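Local coordinates for protein argonaute (Methanocaldococcus jannaschii, PDB 5G5S) that cleaves single-stranded DNA targets under the direction of a short DNA guide and may take part in defence against invading genetic elements, at residues 370-375 against 404-409; 376-381 against 461-466; 435-438 against 443-446. All coordinates share one frame; numbering follows the deposited sequence.

Contact 1 (370-375 against 404-409); sequences DELKAI and WKYFST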
loop_
_atom_site.group_PDB
_atom_site.type_symbol
_atom_site.label_atom_id
_atom_site.label_comp_id
_atom_site.label_asym_id
_atom_site.label_seq_id
_atom_site.Cartn_x
_atom_site.Cartn_y
_atom_site.Cartn_z
ATOM N N ASP A 370 9.369 13.045 -34.275
ATOM C CA ASP A 370 8.735 13.976 -35.228
ATOM C C ASP A 370 8.294 15.273 -34.559
ATOM O O ASP A 370 8.319 16.331 -35.194
ATOM C CB ASP A 370 7.517 13.340 -35.927
ATOM C CG ASP A 370 7.585 11.841 -36.124
ATOM O OD1 ASP A 370 7.420 11.100 -35.119
ATOM O OD2 ASP A 370 7.762 11.402 -37.286
ATOM N N GLU A 371 7.883 15.184 -33.283
ATOM C CA GLU A 371 7.385 16.308 -32.493
ATOM C C GLU A 371 8.468 17.037 -31.676
ATOM O O GLU A 371 8.132 17.722 -30.706
ATOM C CB GLU A 371 6.209 15.856 -31.610
ATOM C CG GLU A 371 4.973 15.450 -32.392
ATOM C CD GLU A 371 4.069 14.498 -31.637
ATOM O OE1 GLU A 371 4.301 13.272 -31.718
ATOM O OE2 GLU A 371 3.146 14.980 -30.942
ATOM N N LEU A 372 9.754 16.943 -32.103
ATOM C CA LEU A 372 10.905 17.590 -31.452
ATOM C C LEU A 372 10.711 19.097 -31.207
ATOM O O LEU A 372 11.054 19.579 -30.125
ATOM C CB LEU A 372 12.216 17.310 -32.219
ATOM C CG LEU A 372 13.526 17.859 -31.615
ATOM C CD1 LEU A 372 13.829 17.244 -30.239
ATOM C CD2 LEU A 372 14.687 17.648 -32.555
ATOM N N LYS A 373 10.138 19.820 -32.201
ATOM C CA LYS A 373 9.835 21.256 -32.139
ATOM C C LYS A 373 8.872 21.574 -30.978
ATOM O O LYS A 373 9.149 22.483 -30.191
ATOM C CB LYS A 373 9.283 21.751 -33.501
ATOM C CG LYS A 373 8.447 23.041 -33.472
ATOM C CD LYS A 373 9.279 24.307 -33.309
ATOM C CE LYS A 373 8.402 25.511 -33.088
ATOM N NZ LYS A 373 9.201 26.714 -32.741
ATOM N N ALA A 374 7.763 20.809 -30.866
ATOM C CA ALA A 374 6.764 20.973 -29.809
ATOM C C ALA A 374 7.300 20.526 -28.443
ATOM O O ALA A 374 6.951 21.137 -27.431
ATOM C CB ALA A 374 5.494 20.214 -30.166
ATOM N N ILE A 375 8.155 19.473 -28.419
ATOM C CA ILE A 375 8.794 18.930 -27.211
ATOM C C ILE A 375 9.772 19.963 -26.633
ATOM O O ILE A 375 9.684 20.271 -25.445
ATOM C CB ILE A 375 9.458 17.542 -27.489
ATOM C CG1 ILE A 375 8.391 16.437 -27.640
ATOM C CG2 ILE A 375 10.495 17.162 -26.410
ATOM C CD1 ILE A 375 8.809 15.225 -28.509
ATOM N N TRP A 404 20.499 16.868 -24.455
ATOM C CA TRP A 404 19.286 16.395 -25.122
ATOM C C TRP A 404 19.703 15.106 -25.812
ATOM O O TRP A 404 20.606 15.124 -26.656
ATOM C CB TRP A 404 18.798 17.410 -26.176
ATOM C CG TRP A 404 18.225 18.672 -25.612
ATOM C CD1 TRP A 404 18.917 19.772 -25.199
ATOM C CD2 TRP A 404 16.835 18.993 -25.469
ATOM N NE1 TRP A 404 18.045 20.744 -24.764
ATOM C CE2 TRP A 404 16.758 20.292 -24.920
ATOM C CE3 TRP A 404 15.640 18.307 -25.746
ATOM C CZ2 TRP A 404 15.535 20.919 -24.645
ATOM C CZ3 TRP A 404 14.431 18.926 -25.467
ATOM C CH2 TRP A 404 14.385 20.213 -24.917
ATOM N N LYS A 405 19.090 13.983 -25.427
ATOM C CA LYS A 405 19.428 12.667 -25.958
ATOM C C LYS A 405 18.191 11.839 -26.299
ATOM O O LYS A 405 17.180 11.904 -25.586
ATOM C CB LYS A 405 20.287 11.893 -24.936
ATOM C CG LYS A 405 21.737 12.354 -24.828
ATOM C CD LYS A 405 22.477 11.643 -23.695
ATOM C CE LYS A 405 23.975 11.533 -23.912
ATOM N NZ LYS A 405 24.677 12.849 -23.858
ATOM N N TYR A 406 18.294 11.020 -27.359
ATOM C CA TYR A 406 17.236 10.100 -27.769
ATOM C C TYR A 406 17.509 8.708 -27.205
ATOM O O TYR A 406 18.673 8.335 -27.033
ATOM C CB TYR A 406 17.111 10.018 -29.294
ATOM C CG TYR A 406 16.392 11.182 -29.939
ATOM C CD1 TYR A 406 15.022 11.366 -29.762
ATOM C CD2 TYR A 406 17.057 12.039 -30.812
ATOM C CE1 TYR A 406 14.348 12.419 -30.378
ATOM C CE2 TYR A 406 16.390 13.086 -31.448
ATOM C CZ TYR A 406 15.036 13.276 -31.223
ATOM O OH TYR A 406 14.378 14.306 -31.850
ATOM N N PHE A 407 16.437 7.943 -26.923
ATOM C CA PHE A 407 16.533 6.580 -26.403
ATOM C C PHE A 407 15.413 5.682 -26.950
ATOM O O PHE A 407 14.373 6.178 -27.398
ATOM C CB PHE A 407 16.534 6.575 -24.851
ATOM C CG PHE A 407 15.199 6.834 -24.182
ATOM C CD1 PHE A 407 14.795 8.127 -23.876
ATOM C CD2 PHE A 407 14.353 5.780 -23.849
ATOM C CE1 PHE A 407 13.561 8.363 -23.260
ATOM C CE2 PHE A 407 13.110 6.019 -23.251
ATOM C CZ PHE A 407 12.725 7.309 -22.956
ATOM N N SER A 408 15.615 4.358 -26.859
ATOM C CA SER A 408 14.637 3.342 -27.247
ATOM C C SER A 408 14.341 2.453 -26.025
ATOM O O SER A 408 15.259 2.154 -25.257
ATOM C CB SER A 408 15.177 2.500 -28.399
ATOM O OG SER A 408 14.284 1.458 -28.759
ATOM N N THR A 409 13.070 2.033 -25.848
ATOM C CA THR A 409 12.674 1.166 -24.725
ATOM C C THR A 409 13.189 -0.253 -24.912
ATOM O O THR A 409 13.326 -0.995 -23.933
ATOM C CB THR A 409 11.167 1.210 -24.465
ATOM O OG1 THR A 409 10.456 0.888 -25.663
ATOM C CG2 THR A 409 10.712 2.536 -23.866
#

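Contact 2 (376-381 against 461-466); sequences KDKVNK and ILWENW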
loop_
_atom_site.group_PDB
_atom_site.type_symbol
_atom_site.label_atom_id
_atom_site.label_comp_id
_atom_site.label_asym_id
_atom_site.label_seq_id
_atom_site.Cartn_x
_atom_site.Cartn_y
_atom_site.Cartn_z
ATOM N N LYS A 376 10.674 20.508 -27.485
ATOM C CA LYS A 376 11.680 21.511 -27.120
ATOM C C LYS A 376 11.037 22.762 -26.528
ATOM O O LYS A 376 11.384 23.143 -25.409
ATOM C CB LYS A 376 12.574 21.868 -28.324
ATOM N N ASP A 377 10.054 23.350 -27.252
ATOM C CA ASP A 377 9.304 24.543 -26.851
ATOM C C ASP A 377 8.494 24.378 -25.543
ATOM O O ASP A 377 8.165 25.382 -24.913
ATOM C CB ASP A 377 8.418 25.042 -28.010
ATOM C CG ASP A 377 9.173 25.635 -29.198
ATOM O OD1 ASP A 377 10.293 25.153 -29.499
ATOM O OD2 ASP A 377 8.625 26.552 -29.852
ATOM N N LYS A 378 8.205 23.124 -25.126
ATOM C CA LYS A 378 7.480 22.805 -23.892
ATOM C C LYS A 378 8.430 22.693 -22.690
ATOM O O LYS A 378 8.109 23.195 -21.611
ATOM C CB LYS A 378 6.659 21.515 -24.054
ATOM C CG LYS A 378 5.173 21.758 -24.264
ATOM C CD LYS A 378 4.381 21.653 -22.963
ATOM C CE LYS A 378 2.947 22.058 -23.187
ATOM N NZ LYS A 378 2.201 22.171 -21.911
ATOM N N VAL A 379 9.588 22.020 -22.880
ATOM C CA VAL A 379 10.655 21.828 -21.886
ATOM C C VAL A 379 11.330 23.200 -21.596
ATOM O O VAL A 379 11.622 23.503 -20.439
ATOM C CB VAL A 379 11.671 20.750 -22.377
ATOM C CG1 VAL A 379 12.910 20.667 -21.490
ATOM C CG2 VAL A 379 11.014 19.381 -22.508
ATOM N N ASN A 380 11.546 24.025 -22.650
ATOM C CA ASN A 380 12.157 25.355 -22.538
ATOM C C ASN A 380 11.255 26.363 -21.814
ATOM O O ASN A 380 11.690 26.933 -20.812
ATOM C CB ASN A 380 12.616 25.886 -23.902
ATOM C CG ASN A 380 13.772 25.126 -24.523
ATOM O OD1 ASN A 380 14.580 24.484 -23.841
ATOM N ND2 ASN A 380 13.891 25.200 -25.841
ATOM N N LYS A 381 9.996 26.547 -22.286
ATOM C CA LYS A 381 9.013 27.458 -21.680
ATOM C C LYS A 381 8.747 27.148 -20.209
ATOM O O LYS A 381 8.462 28.066 -19.445
ATOM C CB LYS A 381 7.696 27.470 -22.469
ATOM N N ILE A 461 7.269 11.504 -18.116
ATOM C CA ILE A 461 5.998 12.144 -18.453
ATOM C C ILE A 461 5.548 11.671 -19.843
ATOM O O ILE A 461 6.405 11.476 -20.712
ATOM C CB ILE A 461 6.159 13.698 -18.328
ATOM C CG1 ILE A 461 4.878 14.441 -17.856
ATOM C CG2 ILE A 461 6.926 14.378 -19.486
ATOM C CD1 ILE A 461 3.775 14.619 -18.848
ATOM N N LEU A 462 4.231 11.434 -20.048
ATOM C CA LEU A 462 3.733 11.005 -21.364
ATOM C C LEU A 462 3.477 12.234 -22.218
ATOM O O LEU A 462 2.710 13.116 -21.813
ATOM C CB LEU A 462 2.468 10.119 -21.282
ATOM C CG LEU A 462 2.573 8.767 -20.555
ATOM C CD1 LEU A 462 1.211 8.111 -20.453
ATOM C CD2 LEU A 462 3.553 7.809 -21.240
ATOM N N TRP A 463 4.146 12.308 -23.382
ATOM C CA TRP A 463 4.044 13.434 -24.310
ATOM C C TRP A 463 2.631 13.739 -24.794
ATOM O O TRP A 463 2.260 14.914 -24.847
ATOM C CB TRP A 463 5.023 13.311 -25.488
ATOM C CG TRP A 463 4.929 14.451 -26.461
ATOM C CD1 TRP A 463 4.546 14.381 -27.769
ATOM C CD2 TRP A 463 5.082 15.846 -26.162
ATOM N NE1 TRP A 463 4.506 15.640 -28.318
ATOM C CE2 TRP A 463 4.822 16.559 -27.352
ATOM C CE3 TRP A 463 5.433 16.564 -25.002
ATOM C CZ2 TRP A 463 4.919 17.953 -27.423
ATOM C CZ3 TRP A 463 5.519 17.944 -25.072
ATOM C CH2 TRP A 463 5.258 18.624 -26.269
ATOM N N GLU A 464 1.848 12.691 -25.138
ATOM C CA GLU A 464 0.462 12.819 -25.612
ATOM C C GLU A 464 -0.378 13.662 -24.648
ATOM O O GLU A 464 -1.085 14.571 -25.088
ATOM C CB GLU A 464 -0.192 11.438 -25.835
ATOM C CG GLU A 464 0.373 10.650 -27.009
ATOM C CD GLU A 464 1.290 9.500 -26.632
ATOM O OE1 GLU A 464 2.220 9.713 -25.820
ATOM O OE2 GLU A 464 1.089 8.387 -27.171
ATOM N N ASN A 465 -0.243 13.400 -23.341
ATOM C CA ASN A 465 -0.948 14.126 -22.289
ATOM C C ASN A 465 -0.412 15.553 -22.088
ATOM O O ASN A 465 -1.214 16.482 -21.949
ATOM C CB ASN A 465 -0.929 13.330 -20.984
ATOM C CG ASN A 465 -1.706 12.033 -21.032
ATOM O OD1 ASN A 465 -2.836 11.958 -21.547
ATOM N ND2 ASN A 465 -1.123 10.988 -20.458
ATOM N N TRP A 466 0.932 15.734 -22.087
ATOM C CA TRP A 466 1.566 17.044 -21.903
ATOM C C TRP A 466 1.317 18.018 -23.058
ATOM O O TRP A 466 1.232 19.220 -22.813
ATOM C CB TRP A 466 3.071 16.904 -21.620
ATOM C CG TRP A 466 3.683 18.051 -20.859
ATOM C CD1 TRP A 466 3.031 18.973 -20.091
ATOM C CD2 TRP A 466 5.083 18.364 -20.760
ATOM N NE1 TRP A 466 3.933 19.862 -19.549
ATOM C CE2 TRP A 466 5.199 19.508 -19.938
ATOM C CE3 TRP A 466 6.249 17.806 -21.311
ATOM C CZ2 TRP A 466 6.434 20.102 -19.653
ATOM C CZ3 TRP A 466 7.471 18.393 -21.022
ATOM C CH2 TRP A 466 7.556 19.528 -20.205
#

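Contact 3 (435-438 against 443-446); sequences KEKY and YYEI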
loop_
_atom_site.group_PDB
_atom_site.type_symbol
_atom_site.label_atom_id
_atom_site.label_comp_id
_atom_site.label_asym_id
_atom_site.label_seq_id
_atom_site.Cartn_x
_atom_site.Cartn_y
_atom_site.Cartn_z
ATOM N N LYS A 435 5.984 7.872 -24.349
ATOM C CA LYS A 435 4.678 7.636 -24.974
ATOM C C LYS A 435 3.962 6.404 -24.402
ATOM O O LYS A 435 4.600 5.585 -23.736
ATOM C CB LYS A 435 4.792 7.575 -26.516
ATOM C CG LYS A 435 5.743 6.515 -27.062
ATOM C CD LYS A 435 5.417 6.161 -28.504
ATOM C CE LYS A 435 4.606 4.889 -28.604
ATOM N NZ LYS A 435 4.375 4.493 -30.014
ATOM N N GLU A 436 2.636 6.290 -24.634
ATOM C CA GLU A 436 1.824 5.177 -24.136
ATOM C C GLU A 436 2.199 3.848 -24.795
ATOM O O GLU A 436 1.870 3.604 -25.957
ATOM C CB GLU A 436 0.312 5.483 -24.237
ATOM C CG GLU A 436 -0.598 4.476 -23.538
ATOM C CD GLU A 436 -0.329 4.209 -22.068
ATOM O OE1 GLU A 436 -0.372 5.168 -21.265
ATOM O OE2 GLU A 436 -0.097 3.031 -21.717
ATOM N N LYS A 437 2.969 3.059 -24.055
ATOM C CA LYS A 437 3.427 1.748 -24.481
ATOM C C LYS A 437 2.782 0.617 -23.688
ATOM O O LYS A 437 3.228 -0.523 -23.777
ATOM C CB LYS A 437 4.944 1.649 -24.347
ATOM C CG LYS A 437 5.720 2.623 -25.212
ATOM C CD LYS A 437 7.207 2.345 -25.122
ATOM C CE LYS A 437 7.997 3.169 -26.124
ATOM N NZ LYS A 437 7.716 2.763 -27.527
ATOM N N TYR A 438 1.780 0.940 -22.873
ATOM C CA TYR A 438 1.079 -0.061 -22.063
ATOM C C TYR A 438 2.000 -0.834 -21.117
ATOM O O TYR A 438 2.648 -0.245 -20.259
ATOM C CB TYR A 438 0.169 -0.961 -22.907
ATOM C CG TYR A 438 -0.850 -0.158 -23.680
ATOM C CD1 TYR A 438 -1.926 0.435 -23.038
ATOM C CD2 TYR A 438 -0.719 0.034 -25.047
ATOM C CE1 TYR A 438 -2.851 1.185 -23.737
ATOM C CE2 TYR A 438 -1.641 0.780 -25.754
ATOM C CZ TYR A 438 -2.704 1.352 -25.095
ATOM O OH TYR A 438 -3.620 2.093 -25.801
ATOM N N TYR A 443 9.495 -0.174 -18.888
ATOM C CA TYR A 443 10.832 0.117 -19.410
ATOM C C TYR A 443 11.249 1.538 -19.020
ATOM O O TYR A 443 12.430 1.780 -18.791
ATOM C CB TYR A 443 10.911 -0.085 -20.934
ATOM C CG TYR A 443 11.011 -1.529 -21.388
ATOM C CD1 TYR A 443 12.110 -2.315 -21.050
ATOM C CD2 TYR A 443 10.047 -2.085 -22.226
ATOM C CE1 TYR A 443 12.217 -3.636 -21.483
ATOM C CE2 TYR A 443 10.150 -3.401 -22.678
ATOM C CZ TYR A 443 11.241 -4.173 -22.309
ATOM O OH TYR A 443 11.344 -5.473 -22.754
ATOM N N TYR A 444 10.272 2.462 -18.889
ATOM C CA TYR A 444 10.511 3.835 -18.432
ATOM C C TYR A 444 10.917 3.836 -16.961
ATOM O O TYR A 444 11.766 4.634 -16.563
ATOM C CB TYR A 444 9.280 4.732 -18.658
ATOM C CG TYR A 444 8.960 5.010 -20.115
ATOM C CD1 TYR A 444 9.918 5.553 -20.970
ATOM C CD2 TYR A 444 7.677 4.814 -20.616
ATOM C CE1 TYR A 444 9.623 5.826 -22.309
ATOM C CE2 TYR A 444 7.362 5.112 -21.942
ATOM C CZ TYR A 444 8.343 5.603 -22.787
ATOM O OH TYR A 444 8.043 5.891 -24.091
ATOM N N GLU A 445 10.336 2.913 -16.166
ATOM C CA GLU A 445 10.655 2.722 -14.745
ATOM C C GLU A 445 12.050 2.074 -14.624
ATOM O O GLU A 445 12.795 2.387 -13.691
ATOM C CB GLU A 445 9.581 1.858 -14.049
ATOM C CG GLU A 445 8.210 2.512 -13.912
ATOM C CD GLU A 445 8.163 3.782 -13.085
ATOM O OE1 GLU A 445 8.788 3.822 -11.998
ATOM O OE2 GLU A 445 7.504 4.747 -13.535
ATOM N N ILE A 446 12.403 1.186 -15.592
ATOM C CA ILE A 446 13.727 0.549 -15.683
ATOM C C ILE A 446 14.765 1.642 -15.919
ATOM O O ILE A 446 15.805 1.638 -15.264
ATOM C CB ILE A 446 13.777 -0.594 -16.756
ATOM C CG1 ILE A 446 12.976 -1.835 -16.307
ATOM C CG2 ILE A 446 15.207 -0.983 -17.175
ATOM C CD1 ILE A 446 13.317 -2.353 -14.895
#

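Contact 1 (370-375 against 404-409)
Leu372 lays its branched end against the phenol oxygen of Tyr406, with CD1 and CD2 each 3.4 Å from OH. The two residues belong to one beta-alpha-beta unit of the Mid domain: strand 357-365 leads into helix 372-390, which returns to strand 397-407, a neighbour parallel to the first and outermost in a four-stranded parallel sheet. The contact lies in the first turn of that helix, where Glu371 occupies the N-cap position and its carbonyl O accepts a bond from Ile375 N. Contact with the strand comes from one side of this turn, through Leu372 and Ile375, whose CB atoms both point toward it. CG of Leu372 stands opposite the backbone N (chi1 -177°), which carries both methyls out to the tyrosine. The CB of Tyr406 does not point at the helix; it is the far end of the ring that closes on it, Leu372 CD1 remaining 4.3 Å from Tyr406 CZ. Two residues earlier on the same strand, Trp404 reaches the start of the next turn, its six-membered ring packing against the CA of Lys376, and its indole also meets Tyr400 with the ring planes nearly perpendicular. Ile375 is the buried member of the contact and packs in addition on Ile364 of strand 357-365, so it touches side chains from two adjoining strands. Leu372 and Tyr406, by comparison, lie at the exposed margin. The meeting of Ile375 with the tryptophan is a light one, made at the rim of the six-membered ring close to its plane, where Ile375 CG2 stands 4.4 Å from Trp404 CZ3.

Contact 2 (376-381 against 461-466)
Trp463 meets the base of the Lys378 side chain with the outer edge of its six-membered ring, Trp463 CH2 lying 3.7 Å from Lys378 CG. It is the first residue of a short helix, directly after Leu462, which ends the edge strand 456-462 and serves as N-cap; the carbonyl O of Leu462 accepts a bond from Trp466 N. With CG trans to its own backbone N (chi1 180°), Trp463 sends its ring toward helix 372-390. One turn on, Trp466 presents a face rather than an edge. Lys378 runs across it in the opposite direction to the tryptophan side chain, and a bend at chi2 (-96°) turns the lysine from the Trp463 rim onto this surface. Lys378 CD sits over the face, 3.8 Å from the centroid of the Trp466 five-membered ring and 11° off its normal, a CH-pi contact. Farther out, Lys378 NZ makes an off-centre cation-pi contact, 4.1 Å from the same centroid. NZ also donates a weak hydrogen bond of 3.2 Å to Trp466 O, while Asp469 O is its stronger acceptor and Tyr337 OH a weak partner. The indole NE1 of Trp466 is bonded to Thr475 OG1, which should help fix the ring's rotation. Val379 adds an apolar touch at the six-membered ring, with its CG2 4.0 Å from Trp466 CZ3. The contact thus joins the helix of a beta-alpha-beta crossover to the strand-to-helix junction at the edge of the parallel Mid-domain sheet. Residues 459-462, leading into this junction, belong to the Mid-domain site that binds the phosphorylated 5' end of the guide DNA.

Contact 3 (435-438 against 443-446)
From the end of strand 428-434 the chain continues extended through Lys435 and Glu436, then turns at Lys437 and Tyr438, and it passes the first turns of helix 442-452 with the nearest pair of CA atoms, those of Lys437 and Tyr443, 9.1 Å apart. Tyr444 spans the gap. Its CG lies opposite its own carbonyl carbon (chi1 -68°), and the phenol reaches the start of the loop, where Tyr444 OH accepts a nearly straight hydrogen bond from Lys435 N, 2.9 Å long with an N-H...O angle of 165°. The ring edge meets the same residue again, Lys435 O lying near the ring plane at 3.3 Å from Tyr444 CE2. Lys437 approaches at about a right angle to the tyrosine and brings its methylene chain to the phenol end; Lys437 CE is 3.4 Å from Tyr444 OH. Lys435 adds a looser touch through its CG, 3.8 Å from Tyr444 OH. The hydroxyl is also hydrogen-bonded to Asp365 OD2, so two polar partners hold the end of a buried ring. Both lysines form salt bridges with Glu367 OE1, which gathers the two ammonium groups at one carboxylate. Tyr444 thus ties the helix to the first loop residue after the C-terminal end of inner strand 428-434, in the strand-loop-helix connection of a parallel alpha/beta sheet. This connection lies in the Mid domain, with the Tyr444 side chain about 9 Å from that of Gln459 (nearest atoms), a residue that binds a divalent metal cation.

How the contacts relate
All three contacts lie in the Mid domain, around one four-stranded parallel sheet. Contacts 1 and 2 share helix 372-390: the first ties its opening turn to one edge strand, the second its next turns to the junction beyond the opposite edge strand. Contact 2 is the most buried, a lysine laid over one indole face and against the edge of another; contact 1 is thinner and half exposed, van der Waals packing of aliphatic groups on a tryptophan rim and a phenol end. Contact 3, partly buried and local in sequence, depends on one directional hydrogen bond instead. Ile375 packs on Trp463, linking contacts 1 and 2, while Thr409 and Phe407 reach Tyr444 to join contacts 1 and 3.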